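Local coordinates for protein arsenite methyltransferase (PDB 5EVJ) that probably transfers methyl groups from S-adenosylmethionine to trivalent arsenic, giving mono-, di- and trimethylated arsenic species, at residues Pro77-Ile82 against Glu194-Asp199; Arg272-Pro277 against Tyr304-His309; Gly288-Tyr293 against Pro317-Gly322; Val292-Ile297 against His336-Gly341. The protein carries 15 engineered substitutions. All blocks are in the same frame, centred on the assembly; numbering follows the deposited sequence.

Contact 1 (Pro77-Ile82 against Glu194-Asp199); sequences PIPAGI and EMHFSD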
loop_
_atom_site.group_PDB
_atom_site.type_symbol
_atom_site.label_atom_id
_atom_site.label_comp_id
_atom_site.label_asym_id
_atom_site.label_seq_id
_atom_site.Cartn_x
_atom_site.Cartn_y
_atom_site.Cartn_z
ATOM N N PRO A 77 4.811 -1.196 4.998
ATOM C CA PRO A 77 4.010 -0.494 4.027
ATOM C C PRO A 77 3.368 0.829 4.517
ATOM O O PRO A 77 2.237 1.073 4.171
ATOM C CB PRO A 77 2.851 -1.478 3.786
ATOM C CG PRO A 77 2.563 -1.988 5.160
ATOM C CD PRO A 77 3.975 -2.166 5.743
ATOM N N ILE A 78 4.052 1.687 5.260
ATOM C CA ILE A 78 3.498 3.044 5.509
ATOM C C ILE A 78 4.191 3.991 4.540
ATOM O O ILE A 78 5.391 4.048 4.559
ATOM C CB ILE A 78 3.741 3.569 6.969
ATOM C CG1 ILE A 78 3.077 2.662 8.031
ATOM C CG2 ILE A 78 3.209 4.999 7.132
ATOM C CD1 ILE A 78 3.933 1.463 8.448
ATOM N N PRO A 79 3.436 4.729 3.695
ATOM C CA PRO A 79 4.069 5.580 2.716
ATOM C C PRO A 79 4.527 6.841 3.372
ATOM O O PRO A 79 3.918 7.249 4.364
ATOM C CB PRO A 79 2.946 5.966 1.744
ATOM C CG PRO A 79 1.699 5.411 2.286
ATOM C CD PRO A 79 1.997 4.557 3.476
ATOM N N ALA A 80 5.556 7.474 2.791
ATOM C CA ALA A 80 5.979 8.820 3.206
ATOM C C ALA A 80 4.885 9.796 2.757
ATOM O O ALA A 80 4.036 9.471 1.949
ATOM C CB ALA A 80 7.321 9.162 2.548
ATOM N N GLY A 81 4.894 11.012 3.251
ATOM C CA GLY A 81 3.941 12.038 2.754
ATOM C C GLY A 81 2.518 12.108 3.291
ATOM O O GLY A 81 1.640 12.773 2.650
ATOM N N ILE A 82 2.275 11.497 4.453
ATOM C CA ILE A 82 0.897 11.316 4.952
ATOM C C ILE A 82 0.549 12.168 6.188
ATOM O O ILE A 82 -0.374 11.881 6.894
ATOM C CB ILE A 82 0.568 9.801 5.288
ATOM C CG1 ILE A 82 1.398 9.285 6.443
ATOM C CG2 ILE A 82 0.770 8.893 4.073
ATOM C CD1 ILE A 82 1.178 7.784 6.715
ATOM N N GLU A 194 -4.951 6.422 -1.994
ATOM C CA GLU A 194 -4.164 5.343 -2.427
ATOM C C GLU A 194 -4.346 4.100 -1.499
ATOM O O GLU A 194 -4.344 4.222 -0.270
ATOM C CB GLU A 194 -2.684 5.781 -2.395
ATOM C CG GLU A 194 -1.712 4.725 -2.894
ATOM C CD GLU A 194 -0.241 4.973 -2.530
ATOM O OE1 GLU A 194 0.129 6.076 -2.058
ATOM O OE2 GLU A 194 0.597 4.048 -2.744
ATOM N N MET A 195 -4.406 2.917 -2.102
ATOM C CA MET A 195 -4.131 1.697 -1.388
ATOM C C MET A 195 -2.674 1.363 -1.585
ATOM O O MET A 195 -2.242 1.200 -2.679
ATOM C CB MET A 195 -4.995 0.554 -1.872
ATOM C CG MET A 195 -4.721 -0.730 -1.073
ATOM S SD MET A 195 -6.031 -1.945 -1.429
ATOM C CE MET A 195 -5.394 -3.286 -0.400
ATOM N N HIS A 196 -1.926 1.259 -0.501
ATOM C CA HIS A 196 -0.505 1.100 -0.478
ATOM C C HIS A 196 -0.250 -0.101 0.453
ATOM O O HIS A 196 -0.440 -0.009 1.660
ATOM C CB HIS A 196 0.119 2.323 0.102
ATOM C CG HIS A 196 1.595 2.412 -0.052
ATOM N ND1 HIS A 196 2.477 1.727 0.770
ATOM C CD2 HIS A 196 2.362 3.208 -0.832
ATOM C CE1 HIS A 196 3.716 2.058 0.468
ATOM N NE2 HIS A 196 3.675 2.910 -0.535
ATOM N N PHE A 197 0.240 -1.203 -0.082
ATOM C CA PHE A 197 0.275 -2.449 0.700
ATOM C C PHE A 197 1.321 -3.442 0.181
ATOM O O PHE A 197 1.744 -3.363 -0.988
ATOM C CB PHE A 197 -1.131 -3.050 0.698
ATOM C CG PHE A 197 -1.487 -3.791 -0.531
ATOM C CD1 PHE A 197 -1.732 -3.137 -1.728
ATOM C CD2 PHE A 197 -1.642 -5.175 -0.466
ATOM C CE1 PHE A 197 -2.115 -3.845 -2.885
ATOM C CE2 PHE A 197 -2.033 -5.898 -1.556
ATOM C CZ PHE A 197 -2.246 -5.235 -2.789
ATOM N N SER A 198 1.786 -4.314 1.055
ATOM C CA SER A 198 2.768 -5.295 0.675
ATOM C C SER A 198 2.159 -6.668 0.831
ATOM O O SER A 198 1.298 -6.897 1.697
ATOM C CB SER A 198 4.057 -5.157 1.515
ATOM O OG SER A 198 3.741 -5.286 2.899
ATOM N N ASP A 199 2.557 -7.568 -0.048
ATOM C CA ASP A 199 2.050 -8.914 0.037
ATOM C C ASP A 199 2.976 -9.803 -0.770
ATOM O O ASP A 199 3.969 -9.342 -1.384
ATOM C CB ASP A 199 0.582 -8.996 -0.429
ATOM C CG ASP A 199 -0.224 -10.107 0.314
ATOM O OD1 ASP A 199 0.389 -11.107 0.717
ATOM O OD2 ASP A 199 -1.473 -10.004 0.509
#

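Contact 2 (Arg272-Pro277 against Tyr304-His309); sequences RLFKVP and YDLDDH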
loop_
_atom_site.group_PDB
_atom_site.type_symbol
_atom_site.label_atom_id
_atom_site.label_comp_id
_atom_site.label_asym_id
_atom_site.label_seq_id
_atom_site.Cartn_x
_atom_site.Cartn_y
_atom_site.Cartn_z
ATOM N N ARG A 272 1.218 0.093 -5.265
ATOM C CA ARG A 272 0.586 1.365 -5.141
ATOM C C ARG A 272 -0.649 1.424 -6.026
ATOM O O ARG A 272 -0.552 1.344 -7.258
ATOM C CB ARG A 272 1.558 2.473 -5.483
ATOM C CG ARG A 272 2.831 2.360 -4.640
ATOM C CD ARG A 272 3.585 3.697 -4.724
ATOM N NE ARG A 272 2.992 4.754 -3.892
ATOM C CZ ARG A 272 3.639 5.822 -3.400
ATOM N NH1 ARG A 272 4.911 6.040 -3.687
ATOM N NH2 ARG A 272 3.003 6.698 -2.576
ATOM N N LEU A 273 -1.813 1.605 -5.389
ATOM C CA LEU A 273 -3.072 1.558 -6.076
ATOM C C LEU A 273 -3.792 2.890 -5.842
ATOM O O LEU A 273 -4.522 3.071 -4.821
ATOM C CB LEU A 273 -3.868 0.404 -5.555
ATOM C CG LEU A 273 -3.799 -0.989 -6.193
ATOM C CD1 LEU A 273 -2.431 -1.377 -6.738
ATOM C CD2 LEU A 273 -4.329 -2.037 -5.211
ATOM N N PHE A 274 -3.620 3.804 -6.792
ATOM C CA PHE A 274 -4.154 5.117 -6.638
ATOM C C PHE A 274 -5.502 5.160 -7.160
ATOM O O PHE A 274 -5.795 4.490 -8.201
ATOM C CB PHE A 274 -3.339 6.137 -7.419
ATOM C CG PHE A 274 -2.085 6.514 -6.727
ATOM C CD1 PHE A 274 -2.066 7.601 -5.818
ATOM C CD2 PHE A 274 -0.917 5.777 -6.930
ATOM C CE1 PHE A 274 -0.895 7.950 -5.153
ATOM C CE2 PHE A 274 0.251 6.137 -6.289
ATOM C CZ PHE A 274 0.300 7.232 -5.389
ATOM N N LYS A 275 -6.296 6.040 -6.517
ATOM C CA LYS A 275 -7.648 6.267 -6.959
ATOM C C LYS A 275 -7.813 7.702 -7.467
ATOM O O LYS A 275 -7.800 8.626 -6.715
ATOM C CB LYS A 275 -8.632 5.917 -5.821
ATOM C CG LYS A 275 -10.041 6.387 -6.112
ATOM C CD LYS A 275 -11.088 5.804 -5.161
ATOM C CE LYS A 275 -12.515 6.465 -5.309
ATOM N NZ LYS A 275 -13.482 5.855 -4.262
ATOM N N VAL A 276 -8.014 7.880 -8.739
ATOM C CA VAL A 276 -8.218 9.247 -9.250
ATOM C C VAL A 276 -9.310 9.158 -10.283
ATOM O O VAL A 276 -9.054 9.024 -11.488
ATOM C CB VAL A 276 -6.903 9.872 -9.808
ATOM C CG1 VAL A 276 -7.149 11.319 -10.127
ATOM C CG2 VAL A 276 -5.751 9.699 -8.818
ATOM N N PRO A 277 -10.547 9.164 -9.814
ATOM C CA PRO A 277 -11.670 8.771 -10.687
ATOM C C PRO A 277 -11.673 9.477 -12.019
ATOM O O PRO A 277 -11.534 10.692 -12.091
ATOM C CB PRO A 277 -12.940 9.139 -9.840
ATOM C CG PRO A 277 -12.453 8.971 -8.407
ATOM C CD PRO A 277 -11.006 9.508 -8.446
ATOM N N TYR A 304 12.375 11.772 -4.663
ATOM C CA TYR A 304 11.244 10.938 -4.258
ATOM C C TYR A 304 10.942 9.815 -5.275
ATOM O O TYR A 304 10.738 10.062 -6.491
ATOM C CB TYR A 304 10.032 11.828 -4.205
ATOM C CG TYR A 304 8.794 11.047 -3.851
ATOM C CD1 TYR A 304 8.591 10.601 -2.547
ATOM C CD2 TYR A 304 7.828 10.765 -4.812
ATOM C CE1 TYR A 304 7.449 9.877 -2.212
ATOM C CE2 TYR A 304 6.673 10.074 -4.484
ATOM C CZ TYR A 304 6.501 9.619 -3.189
ATOM O OH TYR A 304 5.385 8.903 -2.865
ATOM N N ASP A 305 10.923 8.596 -4.809
ATOM C CA ASP A 305 10.382 7.488 -5.640
ATOM C C ASP A 305 8.855 7.335 -5.621
ATOM O O ASP A 305 8.290 6.856 -4.625
ATOM C CB ASP A 305 11.008 6.152 -5.211
ATOM C CG ASP A 305 12.567 6.160 -5.344
ATOM O OD1 ASP A 305 13.097 6.597 -6.402
ATOM O OD2 ASP A 305 13.229 5.784 -4.356
ATOM N N LEU A 306 8.191 7.690 -6.718
ATOM C CA LEU A 306 6.815 7.286 -6.889
ATOM C C LEU A 306 6.773 5.759 -6.932
ATOM O O LEU A 306 5.972 5.102 -6.258
ATOM C CB LEU A 306 6.245 7.842 -8.191
ATOM C CG LEU A 306 4.840 7.322 -8.605
ATOM C CD1 LEU A 306 3.741 7.747 -7.592
ATOM C CD2 LEU A 306 4.494 7.937 -9.966
ATOM N N ASP A 307 7.555 5.167 -7.820
ATOM C CA ASP A 307 7.502 3.692 -7.981
ATOM C C ASP A 307 8.854 3.335 -8.523
ATOM O O ASP A 307 9.661 4.238 -8.750
ATOM C CB ASP A 307 6.374 3.242 -8.920
ATOM C CG ASP A 307 6.412 3.925 -10.266
ATOM O OD1 ASP A 307 7.498 3.970 -10.900
ATOM O OD2 ASP A 307 5.338 4.401 -10.729
ATOM N N ASP A 308 9.097 2.048 -8.771
ATOM C CA ASP A 308 10.431 1.616 -9.157
ATOM C C ASP A 308 10.855 2.014 -10.574
ATOM O O ASP A 308 11.979 1.722 -10.936
ATOM C CB ASP A 308 10.578 0.111 -8.979
ATOM C CG ASP A 308 9.637 -0.680 -9.883
ATOM O OD1 ASP A 308 8.934 -0.117 -10.746
ATOM O OD2 ASP A 308 9.577 -1.903 -9.681
ATOM N N HIS A 309 9.966 2.648 -11.358
ATOM C CA HIS A 309 10.348 3.245 -12.693
ATOM C C HIS A 309 10.273 4.753 -12.730
ATOM O O HIS A 309 10.391 5.359 -13.794
ATOM C CB HIS A 309 9.477 2.669 -13.819
ATOM C CG HIS A 309 9.633 1.191 -13.943
ATOM N ND1 HIS A 309 10.757 0.605 -14.493
ATOM C CD2 HIS A 309 8.856 0.175 -13.511
ATOM C CE1 HIS A 309 10.651 -0.704 -14.425
ATOM N NE2 HIS A 309 9.505 -0.995 -13.839
HETATM O O HOH W 1 4.370 8.202 -0.532
#

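Contact 3 (Gly288-Tyr293 against Pro317-Gly322); sequences GQVAVY and PMLVAG. Engineered in segment 317-322: Ala321 (natural residue Cys).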
loop_
_atom_site.group_PDB
_atom_site.type_symbol
_atom_site.label_atom_id
_atom_site.label_comp_id
_atom_site.label_asym_id
_atom_site.label_seq_id
_atom_site.Cartn_x
_atom_site.Cartn_y
_atom_site.Cartn_z
ATOM N N GLY A 288 1.624 15.447 -22.876
ATOM C CA GLY A 288 2.670 16.472 -22.826
ATOM C C GLY A 288 2.874 17.174 -21.477
ATOM O O GLY A 288 3.337 18.353 -21.437
ATOM N N GLN A 289 2.546 16.473 -20.377
ATOM C CA GLN A 289 2.716 17.068 -19.088
ATOM C C GLN A 289 4.150 16.930 -18.573
ATOM O O GLN A 289 4.895 15.985 -18.947
ATOM C CB GLN A 289 1.712 16.496 -18.086
ATOM C CG GLN A 289 0.252 16.766 -18.416
ATOM C CD GLN A 289 -0.633 15.669 -17.804
ATOM O OE1 GLN A 289 -0.480 14.479 -18.096
ATOM N NE2 GLN A 289 -1.463 16.061 -16.875
ATOM N N VAL A 290 4.510 17.853 -17.675
ATOM C CA VAL A 290 5.817 17.767 -16.936
ATOM C C VAL A 290 5.572 17.835 -15.450
ATOM O O VAL A 290 4.803 18.704 -15.023
ATOM C CB VAL A 290 6.674 19.005 -17.337
ATOM C CG1 VAL A 290 7.971 19.127 -16.516
ATOM C CG2 VAL A 290 6.928 18.967 -18.859
ATOM N N ALA A 291 6.285 17.011 -14.684
ATOM C CA ALA A 291 6.231 16.981 -13.214
ATOM C C ALA A 291 7.545 17.462 -12.541
ATOM O O ALA A 291 8.682 17.176 -13.025
ATOM C CB ALA A 291 5.890 15.566 -12.701
ATOM N N VAL A 292 7.402 18.220 -11.451
ATOM C CA VAL A 292 8.568 18.679 -10.764
ATOM C C VAL A 292 8.235 18.388 -9.348
ATOM O O VAL A 292 7.182 18.874 -8.808
ATOM C CB VAL A 292 8.824 20.221 -10.951
ATOM C CG1 VAL A 292 10.180 20.667 -10.374
ATOM C CG2 VAL A 292 8.714 20.620 -12.408
ATOM N N TYR A 293 9.081 17.545 -8.765
ATOM C CA TYR A 293 9.031 17.334 -7.375
ATOM C C TYR A 293 9.730 18.432 -6.642
ATOM O O TYR A 293 10.868 18.758 -6.952
ATOM C CB TYR A 293 9.624 16.037 -7.084
ATOM C CG TYR A 293 9.756 15.833 -5.613
ATOM C CD1 TYR A 293 8.612 15.804 -4.795
ATOM C CD2 TYR A 293 11.035 15.595 -5.036
ATOM C CE1 TYR A 293 8.726 15.584 -3.422
ATOM C CE2 TYR A 293 11.148 15.361 -3.654
ATOM C CZ TYR A 293 9.994 15.357 -2.840
ATOM O OH TYR A 293 10.075 15.134 -1.465
ATOM N N PRO A 317 12.672 18.975 -13.657
ATOM C CA PRO A 317 11.482 18.555 -14.373
ATOM C C PRO A 317 11.605 17.244 -15.168
ATOM O O PRO A 317 12.667 16.918 -15.703
ATOM C CB PRO A 317 11.188 19.764 -15.277
ATOM C CG PRO A 317 12.602 20.272 -15.543
ATOM C CD PRO A 317 13.218 20.256 -14.159
ATOM N N MET A 318 10.522 16.467 -15.227
ATOM C CA MET A 318 10.505 15.249 -16.033
ATOM C C MET A 318 9.184 15.116 -16.815
ATOM O O MET A 318 8.032 15.434 -16.317
ATOM C CB MET A 318 10.807 14.067 -15.119
ATOM C CG MET A 318 10.364 12.675 -15.585
ATOM S SD MET A 318 10.210 11.564 -14.127
ATOM C CE MET A 318 9.772 9.968 -14.805
ATOM N N LEU A 319 9.343 14.683 -18.063
ATOM C CA LEU A 319 8.171 14.317 -18.907
ATOM C C LEU A 319 7.469 13.107 -18.281
ATOM O O LEU A 319 8.123 12.109 -17.864
ATOM C CB LEU A 319 8.559 14.033 -20.370
ATOM C CG LEU A 319 9.345 15.117 -21.191
ATOM C CD1 LEU A 319 9.774 14.701 -22.607
ATOM C CD2 LEU A 319 8.583 16.380 -21.310
ATOM N N VAL A 320 6.136 13.207 -18.203
ATOM C CA VAL A 320 5.367 12.119 -17.663
ATOM C C VAL A 320 4.126 11.829 -18.449
ATOM O O VAL A 320 3.588 12.707 -19.201
ATOM C CB VAL A 320 4.954 12.379 -16.183
ATOM C CG1 VAL A 320 6.178 12.353 -15.285
ATOM C CG2 VAL A 320 4.160 13.676 -16.053
ATOM N N ALA A 321 3.652 10.575 -18.277
ATOM C CA ALA A 321 2.322 10.219 -18.817
ATOM C C ALA A 321 1.165 10.770 -17.928
ATOM O O ALA A 321 1.404 11.177 -16.790
ATOM C CB ALA A 321 2.221 8.735 -19.002
ATOM N N GLY A 322 -0.068 10.812 -18.458
ATOM C CA GLY A 322 -1.319 11.158 -17.691
ATOM C C GLY A 322 -1.384 10.500 -16.319
ATOM O O GLY A 322 -1.659 11.167 -15.273
HETATM O O HOH W 2 4.958 14.404 -21.128
HETATM O O HOH W 3 -2.963 13.836 -15.633
HETATM O O HOH W 4 1.269 13.675 -20.128
#

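Contact 4 (Val292-Ile297 against His336-Gly341); sequences VYKGTI and HFTIIG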
loop_
_atom_site.group_PDB
_atom_site.type_symbol
_atom_site.label_atom_id
_atom_site.label_comp_id
_atom_site.label_asym_id
_atom_site.label_seq_id
_atom_site.Cartn_x
_atom_site.Cartn_y
_atom_site.Cartn_z
ATOM N N VAL A 292 7.402 18.220 -11.451
ATOM C CA VAL A 292 8.568 18.679 -10.764
ATOM C C VAL A 292 8.235 18.388 -9.348
ATOM O O VAL A 292 7.182 18.874 -8.808
ATOM C CB VAL A 292 8.824 20.221 -10.951
ATOM C CG1 VAL A 292 10.180 20.667 -10.374
ATOM C CG2 VAL A 292 8.714 20.620 -12.408
ATOM N N TYR A 293 9.081 17.545 -8.765
ATOM C CA TYR A 293 9.031 17.334 -7.375
ATOM C C TYR A 293 9.730 18.432 -6.642
ATOM O O TYR A 293 10.868 18.758 -6.952
ATOM C CB TYR A 293 9.624 16.037 -7.084
ATOM C CG TYR A 293 9.756 15.833 -5.613
ATOM C CD1 TYR A 293 8.612 15.804 -4.795
ATOM C CD2 TYR A 293 11.035 15.595 -5.036
ATOM C CE1 TYR A 293 8.726 15.584 -3.422
ATOM C CE2 TYR A 293 11.148 15.361 -3.654
ATOM C CZ TYR A 293 9.994 15.357 -2.840
ATOM O OH TYR A 293 10.075 15.134 -1.465
ATOM N N LYS A 294 9.026 19.044 -5.693
ATOM C CA LYS A 294 9.486 20.262 -5.020
ATOM C C LYS A 294 10.373 19.997 -3.786
ATOM O O LYS A 294 10.872 20.932 -3.169
ATOM C CB LYS A 294 8.292 21.230 -4.650
ATOM C CG LYS A 294 7.686 21.946 -5.837
ATOM C CD LYS A 294 6.600 22.952 -5.410
ATOM C CE LYS A 294 5.317 22.188 -5.133
ATOM N NZ LYS A 294 4.096 23.028 -5.253
ATOM N N GLY A 295 10.580 18.753 -3.422
ATOM C CA GLY A 295 11.551 18.454 -2.370
ATOM C C GLY A 295 11.049 18.472 -0.935
ATOM O O GLY A 295 11.852 18.294 0.006
ATOM N N THR A 296 9.721 18.598 -0.780
ATOM C CA THR A 296 9.114 18.986 0.458
ATOM C C THR A 296 8.576 17.791 1.229
ATOM O O THR A 296 7.933 17.944 2.258
ATOM C CB THR A 296 8.024 20.039 0.250
ATOM O OG1 THR A 296 7.120 19.622 -0.789
ATOM C CG2 THR A 296 8.656 21.495 -0.125
ATOM N N ILE A 297 8.822 16.575 0.773
ATOM C CA ILE A 297 8.252 15.464 1.544
ATOM C C ILE A 297 9.273 15.036 2.548
ATOM O O ILE A 297 10.384 14.653 2.160
ATOM C CB ILE A 297 7.845 14.293 0.692
ATOM C CG1 ILE A 297 6.715 14.727 -0.196
ATOM C CG2 ILE A 297 7.643 13.010 1.532
ATOM C CD1 ILE A 297 6.321 13.682 -1.209
ATOM N N HIS A 336 3.284 18.595 -3.011
ATOM C CA HIS A 336 4.729 18.525 -3.196
ATOM C C HIS A 336 5.204 18.505 -4.653
ATOM O O HIS A 336 6.427 18.311 -4.894
ATOM C CB HIS A 336 5.272 17.303 -2.494
ATOM C CG HIS A 336 4.764 17.154 -1.098
ATOM N ND1 HIS A 336 5.208 17.943 -0.066
ATOM C CD2 HIS A 336 3.810 16.334 -0.564
ATOM C CE1 HIS A 336 4.561 17.629 1.049
ATOM N NE2 HIS A 336 3.731 16.635 0.777
ATOM N N PHE A 337 4.292 18.662 -5.616
ATOM C CA PHE A 337 4.646 18.537 -7.024
ATOM C C PHE A 337 4.061 19.661 -7.806
ATOM O O PHE A 337 2.984 20.059 -7.490
ATOM C CB PHE A 337 4.067 17.248 -7.629
ATOM C CG PHE A 337 4.824 16.064 -7.200
ATOM C CD1 PHE A 337 4.506 15.434 -6.028
ATOM C CD2 PHE A 337 5.916 15.593 -7.984
ATOM C CE1 PHE A 337 5.230 14.322 -5.599
ATOM C CE2 PHE A 337 6.652 14.476 -7.566
ATOM C CZ PHE A 337 6.342 13.842 -6.374
ATOM N N THR A 338 4.724 20.095 -8.880
ATOM C CA THR A 338 4.125 21.002 -9.847
ATOM C C THR A 338 3.957 20.193 -11.107
ATOM O O THR A 338 4.874 19.462 -11.533
ATOM C CB THR A 338 5.106 22.190 -10.158
ATOM O OG1 THR A 338 5.582 22.774 -8.935
ATOM C CG2 THR A 338 4.517 23.311 -11.071
ATOM N N ILE A 339 2.801 20.373 -11.732
ATOM C CA ILE A 339 2.493 19.811 -13.018
ATOM C C ILE A 339 2.422 20.927 -13.987
ATOM O O ILE A 339 1.673 21.888 -13.805
ATOM C CB ILE A 339 1.073 19.177 -13.031
ATOM C CG1 ILE A 339 0.969 18.097 -11.958
ATOM C CG2 ILE A 339 0.900 18.436 -14.315
ATOM C CD1 ILE A 339 2.017 16.982 -12.151
ATOM N N ILE A 340 3.148 20.795 -15.077
ATOM C CA ILE A 340 3.013 21.797 -16.107
ATOM C C ILE A 340 2.307 21.131 -17.254
ATOM O O ILE A 340 2.710 20.071 -17.728
ATOM C CB ILE A 340 4.423 22.256 -16.543
ATOM C CG1 ILE A 340 5.074 23.076 -15.415
ATOM C CG2 ILE A 340 4.316 23.115 -17.759
ATOM C CD1 ILE A 340 6.551 22.800 -15.184
ATOM N N GLY A 341 1.283 21.780 -17.750
ATOM C CA GLY A 341 0.483 21.231 -18.820
ATOM C C GLY A 341 -0.858 20.796 -18.295
ATOM O O GLY A 341 -1.216 21.066 -17.151
#

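Contact 1 (Pro77-Ile82 against Glu194-Asp199)
His196 ND1 reaches for the backbone carbonyl O of Pro77, the one polar bond between the two segments; at 3.5 Å and with an N-H...O angle of 135° it is weak. From the loop, Pro79 also holds this imidazole, its pyrrolidine ring lying over one face. Pro79 CG sits 3.9 Å from the centroid of the His196 ring and only 15° off its normal, a clear CH-pi contact, though shifted toward the rim on the CG side. Its neighbours spread across the same face: Pro79 CB is 3.8 Å from His196 CD2, while Pro79 CD lies 3.9 Å from His196 ND1. The histidine CG lies anti to the backbone N (chi1 -169°), on a CB that points to the loop, and the proline and histidine side chains slide past one another in opposite senses. Farther along, Pro77 CB packs at 4.0 Å from Ser198 OG, so the loop meets His196 and Ser198, while the CB of Phe197, between them, points away from it. Thr270 and Arg272 of strand 266-274 also touch His196. The disulfide Cys74-Cys170 joins the chain just before this loop to Cys170, just after strand 163-169. A proline-rich loop laid across buried strand 193-202 thus closes over the central sheet of a Rossmann-like, S-adenosylmethionine-dependent methyltransferase fold, whose strand order is 3-2-1-4-5-7-6.

Contact 2 (Arg272-Pro277 against Tyr304-His309)
Arg272 NH1 gives hydrogen bonds to two oxygens of the 304-309 segment. One is the backbone O of Leu306, 2.9 Å from Arg272 NH1, and the other is the hydroxyl of Tyr304, with OH 3.0 Å from the same nitrogen. The hydroxyl lies near the guanidinium plane, whereas the Leu306 carbonyl is tilted 25° out of it and takes the more bent bond. A turn at chi3 (77°) sets NE out of line with the straight run of the chain, and the arginine and tyrosine meet tip to tip with their planes 66° apart. Water 1 closes the triangle: it accepts from Arg272 NH2 at 2.9 Å and lies 2.6 Å from Tyr304 OH. The remaining nitrogen, NE, makes a salt bridge to Glu194 OE2 on strand 193-202. Beside this polar group, Phe274 CE2 packs 4.1 Å from Leu306 CD1, and helix 322-329 touches both side chains. Beyond the corner at Leu306, Asp307 OD1 accepts from His309 N in an Asx turn, while Asp307 OD2 pairs with Arg243. Leu306 and Asp307 together face His310 as a classic beta bulge. Every nitrogen of the buried guanidinium thus has a partner, and its charge is probably balanced largely by Glu194, leaving neutral oxygens to fix the rotation of its outer edge.

Contact 3 (Gly288-Tyr293 against Pro317-Gly322)
Gln289 runs out along the end of the 317-322 segment, starting at CB, which lies 4.3 Å from Val320 CG2. CG stands beside the backbone N (chi1 -63°), and from there the chain extends to the amide, where OE1 comes 3.4 Å from Gly322 CA. The tip works through water. OE1 accepts from water 4, which also donates to Val320 O and accepts from Gln289 N, while NE2 donates at 3.0 Å to water 3, itself bonded to Gly322 O. One side chain therefore links, through two waters, its own backbone to the point where Ala321, engineered in place of Cys, stands as N-cap residue before helix 322-329. The backbones hold the rest together. Ala291 and Met318 form an antiparallel hydrogen-bonded pair, with Ala291 N 2.9 Å from Met318 O and Met318 N 3.0 Å from Ala291 O. Val290 and Leu319, the non-hydrogen-bonded pair next to it, put their side chains on the opposite face, with Val290 CG2 3.9 Å from Leu319 CD2. On that side Val290 CG1 also packs tightly at 3.5 Å against Pro317 CB, the two side chains lying side by side. Behind them, Ala291 CB meets Val320 CG1 at 4.1 Å on the face turned toward Phe312 and Ala325. The arrangement is that of an edge strand, 318-320, paired with the central strand of a three-stranded antiparallel sheet.

Contact 4 (Val292-Ile297 against His336-Gly341)
His336 meets Thr296 and Ile297 at once. Its ND1 shares a short hydrogen bond of 2.6 Å with Thr296 OG1, either atom being a possible donor, while Ile297 CG1 sits over one ring face, 3.3 Å from the centroid and 16° off the normal. This CH-pi contact is tight, and the two side chains cross at about a right angle. The carbonyl O of His336 then accepts from Lys294 N at 2.8 Å. Next comes Phe337, paired with Tyr293 without hydrogen bonds between their backbones. Tyr293 CD1 stands over one face of the phenylalanine ring, 3.4 Å from Phe337 CZ, but the ring planes lie at 43°, an oblique meeting. Thr338 forms the hydrogen-bonded pair with Val292: Thr338 N is 2.7 Å from Val292 O, and the return bond runs from Val292 N to Thr338 O. Thr338 OG1 lies 3.7 Å from Lys294 CD, where the lysine chain crosses it. Last, Ile340 CD1 packs 4.1 Å from Val292 CG2. Strand 337-340 thus edges the small sheet beside 289-293, with Phe337 pressed against Phe312 edge-to-face, Tyr304 of strand 303-305 and Val328 of helix 322-329.

Two pairs stand out. Contacts 1 and 2 sit on neighbouring strands, 193-202 and 266-274, of the large mixed sheet, their centres about 10 Å apart and joined by backbone bonding and the Glu194-Arg272 salt bridge. Contacts 3 and 4, with centres about 9 Å apart, flank strand 289-293 in the three-stranded antiparallel sheet and share Val292 and Tyr293. Contact 1 closes before the others open along the chain, whereas contact 2 alternates with contacts 3 and 4. Tyr304 of contact 2 packs on Tyr293, Phe337 and Ile297, and Ala80 and Gly81 of the 77-82 loop touch Ile297. The small C-terminal sheet is thereby seated against the methyltransferase core.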